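Uncharacterized protein (Trypanosoma brucei, PDB 2Q0X) is of unknown function but adopts the alpha/beta hydrolase fold and is probably a component of the paraflagellar rod. Local coordinates at residues Val13-Phe18 / Pro29-Met33; Ser53-Phe57 / Ala278-Val284; Lys79-Pro84 / Arg172-Ser176; His182-Pro186 / Pro198-Glu202. All blocks are in the same frame, centred on the assembly; numbering follows the deposited sequence.

Interaction 1 of 4, residues Val13-Phe18 / Pro29-Met33; sequences VQGHLF and PVFMM
A hairpin at the end of one chain's sheet illustrates how backbone bonding fixes a register while side chains are sorted between two faces. Val13-Phe18 and Pro29-Met33 are extended and antiparallel, their short axes approaching to 4.6 Å with 141° between N-to-C directions, a marked twist. Pro29 begins the pairing: its CA makes a CA-H...O contact with Phe18 O at 3.4 Å. Val30 then forms a hydrogen-bonded pair with Phe18, Val30 N to Phe18 O at 2.8 Å and Phe18 N to Val30 O at 3.0 Å. The p rotamer of Phe18 puts its ring centroid 4.0 Å from Val30 CB, a CH-pi contact over the face. Phe31 opposes Leu17 in a non-hydrogen-bonded pair, CA atoms 4.6 Å apart; its t rotamer carries CZ to 3.4 Å from Gly15 CA, where a beta carbon would clash, and CE1 to 4.0 Å from Val13 CG2. Met32 returns to hydrogen bonding: His16 N donates to Met32 O at 2.9 Å. In return, Met32 N donates to His16 O at 2.9 Å. Met32 SD reaches the edge of the Phe18 ring, 3.6 Å from Phe18 CE1, a Met-aromatic contact. Met33 CE finally meets Val13 CB at 3.7 Å. Along Val13-Leu17 an antiparallel strand of the second subunit extends the sheet across the interface. The chemistry implies that four main-chain bonds set the alignment, while apolar, aromatic and sulfur contacts fill both faces.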
loop_
_atom_site.group_PDB
_atom_site.type_symbol
_atom_site.label_atom_id
_atom_site.label_comp_id
_atom_site.label_asym_id
_atom_site.label_seq_id
_atom_site.Cartn_x
_atom_site.Cartn_y
_atom_site.Cartn_z
ATOM N N VAL A 13 -10.325 1.236 -14.285
ATOM C CA VAL A 13 -9.663 2.089 -15.272
ATOM C C VAL A 13 -8.394 1.440 -15.780
ATOM O O VAL A 13 -7.665 0.776 -15.031
ATOM C CB VAL A 13 -9.313 3.516 -14.736
ATOM C CG1 VAL A 13 -10.576 4.307 -14.470
ATOM C CG2 VAL A 13 -8.425 3.443 -13.479
ATOM N N GLN A 14 -8.140 1.645 -17.066
ATOM C CA GLN A 14 -6.955 1.120 -17.725
ATOM C C GLN A 14 -5.764 2.054 -17.487
ATOM O O GLN A 14 -5.894 3.291 -17.432
ATOM C CB GLN A 14 -7.221 0.975 -19.232
ATOM C CG GLN A 14 -6.217 0.127 -19.981
ATOM C CD GLN A 14 -6.566 -0.008 -21.442
ATOM O OE1 GLN A 14 -6.746 0.994 -22.134
ATOM N NE2 GLN A 14 -6.657 -1.246 -21.931
ATOM N N GLY A 15 -4.592 1.449 -17.379
ATOM C CA GLY A 15 -3.355 2.204 -17.184
ATOM C C GLY A 15 -2.214 1.220 -17.164
ATOM O O GLY A 15 -2.421 0.035 -17.402
ATOM N N HIS A 16 -1.019 1.728 -16.882
ATOM C CA HIS A 16 0.188 0.915 -16.849
ATOM C C HIS A 16 0.770 0.932 -15.452
ATOM O O HIS A 16 0.851 1.966 -14.829
ATOM C CB HIS A 16 1.215 1.421 -17.855
ATOM C CG HIS A 16 0.954 0.979 -19.262
ATOM N ND1 HIS A 16 -0.036 1.533 -20.040
ATOM C CD2 HIS A 16 1.562 0.050 -20.034
ATOM C CE1 HIS A 16 -0.034 0.958 -21.230
ATOM N NE2 HIS A 16 0.922 0.049 -21.251
ATOM N N LEU A 17 1.155 -0.234 -14.957
ATOM C CA LEU A 17 1.682 -0.350 -13.609
ATOM C C LEU A 17 3.148 -0.742 -13.695
ATOM O O LEU A 17 3.517 -1.626 -14.462
ATOM C CB LEU A 17 0.924 -1.407 -12.812
ATOM C CG LEU A 17 1.217 -1.466 -11.309
ATOM C CD1 LEU A 17 0.605 -0.266 -10.587
ATOM C CD2 LEU A 17 0.696 -2.775 -10.747
ATOM N N PHE A 18 3.977 -0.084 -12.901
ATOM C CA PHE A 18 5.316 -0.571 -12.661
ATOM C C PHE A 18 5.734 -0.283 -11.240
ATOM O O PHE A 18 4.998 0.357 -10.483
ATOM C CB PHE A 18 6.310 0.021 -13.669
ATOM C CG PHE A 18 6.629 1.462 -13.447
ATOM C CD1 PHE A 18 5.777 2.445 -13.895
ATOM C CD2 PHE A 18 7.801 1.835 -12.807
ATOM C CE1 PHE A 18 6.069 3.778 -13.705
ATOM C CE2 PHE A 18 8.096 3.165 -12.599
ATOM C CZ PHE A 18 7.221 4.145 -13.061
ATOM N N PRO A 29 4.997 0.886 -6.112
ATOM C CA PRO A 29 4.114 0.893 -7.260
ATOM C C PRO A 29 3.704 2.268 -7.748
ATOM O O PRO A 29 3.410 3.179 -6.957
ATOM C CB PRO A 29 2.864 0.156 -6.763
ATOM C CG PRO A 29 3.243 -0.490 -5.537
ATOM C CD PRO A 29 4.307 0.367 -4.925
ATOM N N VAL A 30 3.651 2.369 -9.059
ATOM C CA VAL A 30 3.300 3.577 -9.759
ATOM C C VAL A 30 2.301 3.179 -10.836
ATOM O O VAL A 30 2.570 2.293 -11.642
ATOM C CB VAL A 30 4.546 4.248 -10.434
ATOM C CG1 VAL A 30 4.135 5.542 -11.097
ATOM C CG2 VAL A 30 5.703 4.475 -9.425
ATOM N N PHE A 31 1.155 3.831 -10.835
ATOM C CA PHE A 31 0.122 3.605 -11.839
ATOM C C PHE A 31 -0.006 4.848 -12.721
ATOM O O PHE A 31 -0.368 5.909 -12.233
ATOM C CB PHE A 31 -1.223 3.321 -11.163
ATOM C CG PHE A 31 -2.307 2.939 -12.118
ATOM C CD1 PHE A 31 -3.389 3.763 -12.321
ATOM C CD2 PHE A 31 -2.249 1.719 -12.801
ATOM C CE1 PHE A 31 -4.395 3.391 -13.209
ATOM C CE2 PHE A 31 -3.231 1.358 -13.682
ATOM C CZ PHE A 31 -4.309 2.191 -13.884
ATOM N N MET A 32 0.276 4.689 -14.015
ATOM C CA MET A 32 0.194 5.776 -14.993
ATOM C C MET A 32 -1.030 5.616 -15.920
ATOM O O MET A 32 -1.306 4.526 -16.401
ATOM C CB MET A 32 1.438 5.776 -15.865
ATOM C CG MET A 32 2.745 5.537 -15.106
ATOM S SD MET A 32 4.178 5.620 -16.185
ATOM C CE MET A 32 3.973 4.191 -17.212
ATOM N N MET A 33 -1.718 6.726 -16.191
ATOM C CA MET A 33 -2.852 6.745 -17.125
ATOM C C MET A 33 -2.612 7.799 -18.189
ATOM O O MET A 33 -2.168 8.909 -17.873
ATOM C CB MET A 33 -4.161 7.064 -16.403
ATOM C CG MET A 33 -4.507 6.066 -15.351
ATOM S SD MET A 33 -5.821 6.628 -14.290
ATOM C CE MET A 33 -7.188 6.467 -15.390
#

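Interaction 2 of 4, residues Ser53-Phe57 / Ala278-Val284; sequences SFDYF and AAESEHV. With GOL (glycerol), chain C.
Tyr56 contributes by far the most buried surface to this meeting of the loop before helix 57-64 with the start of helix 280-299. It sits in a type I turn from Phe54 to Phe57, closed by Phe57 N to Phe54 O at 3.1 Å; its CA-to-CB bond points toward Ala278-Val284, and chi1 of 85° (p) sets the ring against them. Tyr56 CE2 lies 3.8 Å from Ala278 CB, and Tyr56 CD1 3.7 Å from Val284 CG2. His283, in the m rotamer, places CB over the tyrosine face, 3.9 Å from the ring centroid, while its ND1 shares a 2.8 Å hydrogen bond with Tyr56 OH; His283 NE2 is held by Asp267. In the alpha/beta hydrolase fold the first and last helices pack on the same side of the sheet, and here the tyrosine joins the entry of one to the opening turn of the other, where Ala279 is the N-cap residue. Glu280 completes the trio: its CA is 5.7 Å from Tyr56 CA, and its CB 3.8 Å from Tyr56 CB. A glycerol, probably from the crystallisation liquor, bridges the backbone and this acid, with Tyr56 N to glycerol O1 at 2.6 Å and O1 to Glu280 OE2 at 2.8 Å; Lys27 of the second subunit also binds it.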
loop_
_atom_site.group_PDB
_atom_site.type_symbol
_atom_site.label_atom_id
_atom_site.label_comp_id
_atom_site.label_asym_id
_atom_site.label_seq_id
_atom_site.Cartn_x
_atom_site.Cartn_y
_atom_site.Cartn_z
ATOM N N SER A 53 -7.489 6.853 -4.417
ATOM C CA SER A 53 -8.099 7.216 -3.125
ATOM C C SER A 53 -9.414 7.964 -3.311
ATOM O O SER A 53 -10.356 7.784 -2.539
ATOM C CB SER A 53 -7.150 8.107 -2.313
ATOM O OG SER A 53 -7.624 8.253 -0.978
ATOM N N PHE A 54 -9.447 8.830 -4.319
ATOM C CA PHE A 54 -10.656 9.546 -4.680
ATOM C C PHE A 54 -11.232 8.953 -5.942
ATOM O O PHE A 54 -10.540 8.851 -6.950
ATOM C CB PHE A 54 -10.366 11.034 -4.874
ATOM C CG PHE A 54 -9.963 11.708 -3.614
ATOM C CD1 PHE A 54 -10.889 12.402 -2.853
ATOM C CD2 PHE A 54 -8.657 11.594 -3.148
ATOM C CE1 PHE A 54 -10.520 12.999 -1.662
ATOM C CE2 PHE A 54 -8.270 12.192 -1.966
ATOM C CZ PHE A 54 -9.212 12.897 -1.219
ATOM N N ASP A 55 -12.500 8.561 -5.865
ATOM C CA ASP A 55 -13.228 8.042 -7.003
ATOM C C ASP A 55 -13.134 9.029 -8.166
ATOM O O ASP A 55 -12.912 8.603 -9.300
ATOM C CB ASP A 55 -14.713 7.739 -6.634
ATOM C CG ASP A 55 -14.875 6.479 -5.768
ATOM O OD1 ASP A 55 -13.868 5.799 -5.482
ATOM O OD2 ASP A 55 -16.017 6.163 -5.365
ATOM N N TYR A 56 -13.239 10.332 -7.891
ATOM C CA TYR A 56 -13.179 11.343 -8.964
ATOM C C TYR A 56 -11.884 11.395 -9.782
ATOM O O TYR A 56 -11.887 11.945 -10.867
ATOM C CB TYR A 56 -13.581 12.751 -8.469
ATOM C CG TYR A 56 -12.477 13.562 -7.827
ATOM C CD1 TYR A 56 -11.495 14.184 -8.606
ATOM C CD2 TYR A 56 -12.432 13.737 -6.459
ATOM C CE1 TYR A 56 -10.506 14.920 -8.045
ATOM C CE2 TYR A 56 -11.433 14.472 -5.887
ATOM C CZ TYR A 56 -10.470 15.072 -6.682
ATOM O OH TYR A 56 -9.455 15.822 -6.112
ATOM N N PHE A 57 -10.791 10.833 -9.273
ATOM C CA PHE A 57 -9.561 10.655 -10.046
ATOM C C PHE A 57 -9.752 9.972 -11.407
ATOM O O PHE A 57 -8.991 10.236 -12.342
ATOM C CB PHE A 57 -8.558 9.813 -9.245
ATOM C CG PHE A 57 -7.869 10.541 -8.138
ATOM C CD1 PHE A 57 -8.212 11.846 -7.775
ATOM C CD2 PHE A 57 -6.864 9.898 -7.424
ATOM C CE1 PHE A 57 -7.535 12.495 -6.742
ATOM C CE2 PHE A 57 -6.196 10.545 -6.393
ATOM C CZ PHE A 57 -6.528 11.838 -6.059
ATOM N N ALA A 278 -15.656 14.145 -1.479
ATOM C CA ALA A 278 -15.132 15.310 -2.160
ATOM C C ALA A 278 -16.292 15.918 -2.944
ATOM O O ALA A 278 -17.213 15.197 -3.382
ATOM C CB ALA A 278 -14.007 14.925 -3.092
ATOM N N ALA A 279 -16.277 17.234 -3.084
ATOM C CA ALA A 279 -17.165 17.879 -4.030
ATOM C C ALA A 279 -16.545 17.586 -5.402
ATOM O O ALA A 279 -15.769 18.380 -5.939
ATOM C CB ALA A 279 -17.258 19.364 -3.753
ATOM N N GLU A 280 -16.894 16.418 -5.940
ATOM C CA GLU A 280 -16.175 15.820 -7.059
ATOM C C GLU A 280 -16.089 16.752 -8.262
ATOM O O GLU A 280 -15.017 16.952 -8.834
ATOM C CB GLU A 280 -16.815 14.485 -7.449
ATOM C CG GLU A 280 -16.706 13.409 -6.355
ATOM C CD GLU A 280 -17.457 12.128 -6.696
ATOM O OE1 GLU A 280 -18.709 12.167 -6.882
ATOM O OE2 GLU A 280 -16.794 11.075 -6.764
ATOM N N SER A 281 -17.215 17.341 -8.612
ATOM C CA SER A 281 -17.320 18.227 -9.766
ATOM C C SER A 281 -16.533 19.530 -9.568
ATOM O O SER A 281 -15.992 20.082 -10.527
ATOM C CB SER A 281 -18.792 18.574 -10.008
ATOM O OG SER A 281 -19.170 18.295 -11.344
ATOM N N GLU A 282 -16.536 20.043 -8.336
ATOM C CA GLU A 282 -15.765 21.241 -7.987
ATOM C C GLU A 282 -14.257 20.982 -8.115
ATOM O O GLU A 282 -13.560 21.776 -8.735
ATOM C CB GLU A 282 -16.072 21.712 -6.561
ATOM C CG GLU A 282 -17.504 22.245 -6.330
ATOM C CD GLU A 282 -17.755 22.578 -4.853
ATOM O OE1 GLU A 282 -16.776 22.552 -4.061
ATOM O OE2 GLU A 282 -18.916 22.859 -4.482
ATOM N N HIS A 283 -13.774 19.871 -7.548
ATOM C CA HIS A 283 -12.345 19.496 -7.647
ATOM C C HIS A 283 -11.907 19.371 -9.103
ATOM O O HIS A 283 -10.903 19.945 -9.498
ATOM C CB HIS A 283 -12.049 18.164 -6.967
ATOM C CG HIS A 283 -12.044 18.213 -5.471
ATOM N ND1 HIS A 283 -11.068 17.599 -4.722
ATOM C CD2 HIS A 283 -12.912 18.757 -4.586
ATOM C CE1 HIS A 283 -11.319 17.790 -3.437
ATOM N NE2 HIS A 283 -12.432 18.489 -3.327
ATOM N N VAL A 284 -12.655 18.624 -9.900
ATOM C CA VAL A 284 -12.252 18.394 -11.283
ATOM C C VAL A 284 -12.178 19.719 -12.047
ATOM O O VAL A 284 -11.191 20.004 -12.728
ATOM C CB VAL A 284 -13.194 17.397 -11.990
ATOM C CG1 VAL A 284 -12.977 17.407 -13.510
ATOM C CG2 VAL A 284 -12.988 15.990 -11.416
HETATM C C1 GOL C . -14.929 10.983 -4.380
HETATM O O1 GOL C . -14.204 11.037 -5.584
HETATM C C2 GOL C . -14.128 10.340 -3.247
HETATM O O2 GOL C . -14.214 8.916 -3.157
HETATM C C3 GOL C . -14.605 10.943 -1.961
HETATM O O3 GOL C . -14.147 10.097 -0.933
#

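Interaction 3 of 4, residues Lys79-Pro84 / Arg172-Ser176; sequences KIGSGP and RGEDS
A cis peptide bond precedes Pro84, and the proline ring it presents is the main apolar surface of a contact between two irregular loops. Gly83 before it adopts phi/psi 160/-67, where a side chain would jam against the preceding carbonyl. Pro84 CG lies 3.4 Å from Glu174 N and 3.5 Å from Gly173 C, with Pro84 CB 3.8 Å from Glu174 CB; the CA atoms of Pro84 and Glu174 are 5.3 Å apart. Gly173 suits this fit, since a beta carbon there would press tightly on Pro84 CG. Each loop contains a beta turn. Lys79 to Ser82 is type II, with Ile80 at -56/146 and Gly81 at 78/13, a positive phi that favours glycine. Arg172 to Asp175 is type I, closed by Asp175 N to Arg172 O at 3.0 Å and braced by a salt bridge from Arg172 NH1 to Asp175 OD2 at 3.1 Å. Glu174, extended with chi1 and chi2 both t, links the turns: its OE2 accepts from Gly81 N at 2.7 Å, while its OE1 is hydrogen-bonded to Ser176 of the second subunit, and Glu174 of that subunit is bonded in the same way to Ser176 here. The arrangement joins the loop after strand 69-73 to the excursion between strands 135-143 and 227-232, the position at which the alpha/beta hydrolase fold typically inserts a cap.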
loop_
_atom_site.group_PDB
_atom_site.type_symbol
_atom_site.label_atom_id
_atom_site.label_comp_id
_atom_site.label_asym_id
_atom_site.label_seq_id
_atom_site.Cartn_x
_atom_site.Cartn_y
_atom_site.Cartn_z
ATOM N N LYS A 79 3.242 2.094 4.106
ATOM C CA LYS A 79 3.328 0.654 4.277
ATOM C C LYS A 79 4.055 0.257 5.557
ATOM O O LYS A 79 4.981 0.947 6.017
ATOM C CB LYS A 79 4.012 0.023 3.057
ATOM C CG LYS A 79 3.187 0.151 1.774
ATOM C CD LYS A 79 3.221 -1.115 0.904
ATOM C CE LYS A 79 2.468 -2.277 1.534
ATOM N NZ LYS A 79 2.447 -3.481 0.655
ATOM N N ILE A 80 3.610 -0.855 6.135
ATOM C CA ILE A 80 4.369 -1.547 7.174
ATOM C C ILE A 80 5.762 -1.877 6.608
ATOM O O ILE A 80 5.914 -2.102 5.399
ATOM C CB ILE A 80 3.609 -2.829 7.684
ATOM C CG1 ILE A 80 2.641 -2.468 8.821
ATOM C CG2 ILE A 80 4.584 -3.919 8.198
ATOM C CD1 ILE A 80 1.347 -1.928 8.391
ATOM N N GLY A 81 6.774 -1.839 7.480
ATOM C CA GLY A 81 8.153 -2.238 7.135
ATOM C C GLY A 81 8.944 -1.195 6.351
ATOM O O GLY A 81 10.024 -1.490 5.824
ATOM N N SER A 82 8.428 0.030 6.291
ATOM C CA SER A 82 9.050 1.093 5.498
ATOM C C SER A 82 10.370 1.638 6.097
ATOM O O SER A 82 11.151 2.284 5.392
ATOM C CB SER A 82 8.066 2.248 5.293
ATOM O OG SER A 82 7.934 3.026 6.475
ATOM N N GLY A 83 10.616 1.379 7.377
ATOM C CA GLY A 83 11.786 1.940 8.056
ATOM C C GLY A 83 11.655 1.958 9.568
ATOM O O GLY A 83 12.365 1.231 10.255
ATOM N N PRO A 84 10.732 2.780 10.109
ATOM C CA PRO A 84 9.745 3.637 9.450
ATOM C C PRO A 84 10.327 4.960 8.937
ATOM O O PRO A 84 11.149 5.581 9.597
ATOM C CB PRO A 84 8.723 3.892 10.556
ATOM C CG PRO A 84 9.536 3.854 11.812
ATOM C CD PRO A 84 10.653 2.884 11.578
ATOM N N ARG A 172 9.339 3.486 18.507
ATOM C CA ARG A 172 7.929 3.307 18.180
ATOM C C ARG A 172 7.500 4.210 17.022
ATOM O O ARG A 172 6.309 4.511 16.869
ATOM C CB ARG A 172 7.058 3.599 19.405
ATOM C CG ARG A 172 7.190 2.600 20.550
ATOM C CD ARG A 172 5.813 2.200 21.060
ATOM N NE ARG A 172 5.391 2.922 22.252
ATOM C CZ ARG A 172 4.122 3.151 22.605
ATOM N NH1 ARG A 172 3.098 2.740 21.858
ATOM N NH2 ARG A 172 3.876 3.817 23.731
ATOM N N GLY A 173 8.469 4.608 16.192
ATOM C CA GLY A 173 8.222 5.484 15.042
ATOM C C GLY A 173 7.160 5.040 14.041
ATOM O O GLY A 173 6.556 5.883 13.379
ATOM N N GLU A 174 6.929 3.725 13.932
ATOM C CA GLU A 174 5.921 3.161 13.017
ATOM C C GLU A 174 4.516 3.080 13.631
ATOM O O GLU A 174 3.574 2.690 12.964
ATOM C CB GLU A 174 6.343 1.754 12.558
ATOM C CG GLU A 174 5.628 1.242 11.279
ATOM C CD GLU A 174 5.943 -0.225 10.933
ATOM O OE1 GLU A 174 5.703 -1.127 11.773
ATOM O OE2 GLU A 174 6.417 -0.472 9.807
ATOM N N ASP A 175 4.366 3.449 14.897
ATOM C CA ASP A 175 3.112 3.182 15.597
ATOM C C ASP A 175 2.135 4.356 15.482
ATOM O O ASP A 175 2.085 5.225 16.354
ATOM C CB ASP A 175 3.408 2.840 17.058
ATOM C CG ASP A 175 2.222 2.218 17.771
ATOM O OD1 ASP A 175 1.159 2.049 17.137
ATOM O OD2 ASP A 175 2.361 1.907 18.976
ATOM N N SER A 176 1.346 4.367 14.412
ATOM C CA SER A 176 0.413 5.464 14.172
ATOM C C SER A 176 -0.696 5.531 15.228
ATOM O O SER A 176 -1.222 6.607 15.509
ATOM C CB SER A 176 -0.186 5.376 12.758
ATOM O OG SER A 176 -1.200 4.390 12.655
#

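Interaction 4 of 4, residues His182-Pro186 / Pro198-Glu202; sequences HYDIP and PTLQE
Side chains do the reaching here, for the backbones of His182-Pro186 and Pro198-Glu202 stay well apart, the nearest CA atoms (Ile185 and Thr199) being 9.3 Å from each other. Tyr183, on extended backbone (-145/161) with chi1 t and chi2 63°, spans the gap and donates from its OH to Glu202 OE2 at 2.8 Å, the carboxylate lying at the ring edge. Pro198 CB sits 3.7 Å from Tyr183 OH. Glu202 is bent back to meet it: chi1 is m, but chi2 at 100° falls between wells, curling the acid over the start of its own helix. There it builds a capping box with the N-cap Thr199, whose p rotamer lets Thr199 OG1 donate to Glu202 OE1 at 2.6 Å and accept weakly from Gln201 N at 3.3 Å; Thr199 N also donates to Glu202 OE1 at 3.0 Å. The two oxygens of one carboxylate thus serve the cap of helix 200-209 and the neighbouring loop. Ile185, m then t, brings its CD1 to 3.9 Å from Thr199 CG2. Asp184, chi1 p, lets its OD1 accept from the NH of the next residue, Ile185 N, at 2.8 Å, and its OD2 forms a salt bridge with Arg273, which also donates to Thr199 OG1.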
loop_
_atom_site.group_PDB
_atom_site.type_symbol
_atom_site.label_atom_id
_atom_site.label_comp_id
_atom_site.label_asym_id
_atom_site.label_seq_id
_atom_site.Cartn_x
_atom_site.Cartn_y
_atom_site.Cartn_z
ATOM N N HIS A 182 -2.965 12.905 20.136
ATOM C CA HIS A 182 -2.139 14.071 19.836
ATOM C C HIS A 182 -2.217 14.577 18.389
ATOM O O HIS A 182 -1.746 15.671 18.103
ATOM C CB HIS A 182 -0.690 13.781 20.239
ATOM C CG HIS A 182 -0.480 13.787 21.722
ATOM N ND1 HIS A 182 -0.211 12.645 22.444
ATOM C CD2 HIS A 182 -0.538 14.797 22.623
ATOM C CE1 HIS A 182 -0.087 12.953 23.723
ATOM N NE2 HIS A 182 -0.280 14.254 23.859
ATOM N N TYR A 183 -2.799 13.803 17.477
ATOM C CA TYR A 183 -3.052 14.291 16.113
ATOM C C TYR A 183 -4.351 13.700 15.610
ATOM O O TYR A 183 -4.815 12.715 16.165
ATOM C CB TYR A 183 -1.889 13.937 15.165
ATOM C CG TYR A 183 -1.741 14.898 13.993
ATOM C CD1 TYR A 183 -1.443 16.230 14.205
ATOM C CD2 TYR A 183 -1.925 14.468 12.690
ATOM C CE1 TYR A 183 -1.308 17.111 13.150
ATOM C CE2 TYR A 183 -1.798 15.331 11.626
ATOM C CZ TYR A 183 -1.489 16.658 11.856
ATOM O OH TYR A 183 -1.356 17.525 10.799
ATOM N N ASP A 184 -4.940 14.302 14.575
ATOM C CA ASP A 184 -6.243 13.851 14.055
ATOM C C ASP A 184 -6.147 12.908 12.851
ATOM O O ASP A 184 -6.630 11.792 12.896
ATOM C CB ASP A 184 -7.168 15.043 13.736
ATOM C CG ASP A 184 -6.470 16.168 12.993
ATOM O OD1 ASP A 184 -5.302 16.004 12.609
ATOM O OD2 ASP A 184 -7.098 17.226 12.804
ATOM N N ILE A 185 -5.528 13.368 11.770
ATOM C CA ILE A 185 -5.358 12.561 10.575
ATOM C C ILE A 185 -4.386 11.421 10.922
ATOM O O ILE A 185 -3.444 11.644 11.684
ATOM C CB ILE A 185 -4.818 13.444 9.423
ATOM C CG1 ILE A 185 -5.891 14.464 8.997
ATOM C CG2 ILE A 185 -4.353 12.588 8.233
ATOM C CD1 ILE A 185 -5.360 15.561 8.110
ATOM N N PRO A 186 -4.627 10.194 10.405
ATOM C CA PRO A 186 -3.675 9.109 10.676
ATOM C C PRO A 186 -2.252 9.368 10.178
ATOM O O PRO A 186 -2.041 9.732 9.015
ATOM C CB PRO A 186 -4.298 7.901 9.974
ATOM C CG PRO A 186 -5.724 8.231 9.817
ATOM C CD PRO A 186 -5.781 9.717 9.621
ATOM N N PRO A 198 3.220 18.737 8.106
ATOM C CA PRO A 198 2.410 17.581 7.761
ATOM C C PRO A 198 1.275 17.879 6.806
ATOM O O PRO A 198 1.145 17.191 5.831
ATOM C CB PRO A 198 1.884 17.111 9.123
ATOM C CG PRO A 198 2.959 17.495 10.063
ATOM C CD PRO A 198 3.432 18.832 9.565
ATOM N N THR A 199 0.508 18.941 7.063
ATOM C CA THR A 199 -0.661 19.286 6.246
ATOM C C THR A 199 -0.718 20.790 6.034
ATOM O O THR A 199 0.108 21.531 6.547
ATOM C CB THR A 199 -1.966 18.841 6.943
ATOM O OG1 THR A 199 -2.100 19.541 8.197
ATOM C CG2 THR A 199 -1.959 17.302 7.184
ATOM N N LEU A 200 -1.699 21.228 5.260
ATOM C CA LEU A 200 -1.969 22.640 5.062
ATOM C C LEU A 200 -2.376 23.387 6.332
ATOM O O LEU A 200 -2.278 24.615 6.375
ATOM C CB LEU A 200 -3.030 22.815 3.997
ATOM C CG LEU A 200 -2.576 22.453 2.584
ATOM C CD1 LEU A 200 -3.607 22.908 1.598
ATOM C CD2 LEU A 200 -1.236 23.057 2.256
ATOM N N GLN A 201 -2.854 22.676 7.362
ATOM C CA GLN A 201 -3.056 23.318 8.666
ATOM C C GLN A 201 -1.764 23.990 9.147
ATOM O O GLN A 201 -1.748 25.175 9.480
ATOM C CB GLN A 201 -3.545 22.318 9.707
ATOM C CG GLN A 201 -4.065 22.938 11.007
ATOM C CD GLN A 201 -5.426 23.572 10.853
ATOM O OE1 GLN A 201 -6.197 23.192 9.967
ATOM N NE2 GLN A 201 -5.743 24.549 11.726
ATOM N N GLU A 202 -0.671 23.234 9.173
ATOM C CA GLU A 202 0.611 23.771 9.656
ATOM C C GLU A 202 1.295 24.671 8.615
ATOM O O GLU A 202 1.880 25.698 8.963
ATOM C CB GLU A 202 1.551 22.624 10.044
ATOM C CG GLU A 202 1.029 21.763 11.214
ATOM C CD GLU A 202 0.381 20.461 10.789
ATOM O OE1 GLU A 202 -0.172 20.373 9.662
ATOM O OE2 GLU A 202 0.406 19.518 11.611
#

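Comparing the four contacts shows chemistry following place. Interaction 1 is buried and regular, a strand pair at the edge of this chain's sheet, which the second subunit continues, and its bonds are main chain to main chain. Interaction 4 is also buried, but joins a loop to a helix start through side chains, with no other chain touching it. Interactions 2 and 3 are partly buried; one relies on a tyrosine-histidine bond, the other on a carboxylate meeting a backbone NH. The first three all touch the second subunit. Interactions 3 and 4 draw on the same excursion between strands 135-143 and 227-232, centres about 17 Å apart, whereas interactions 1 and 4 lie on opposite sides of the chain's centre.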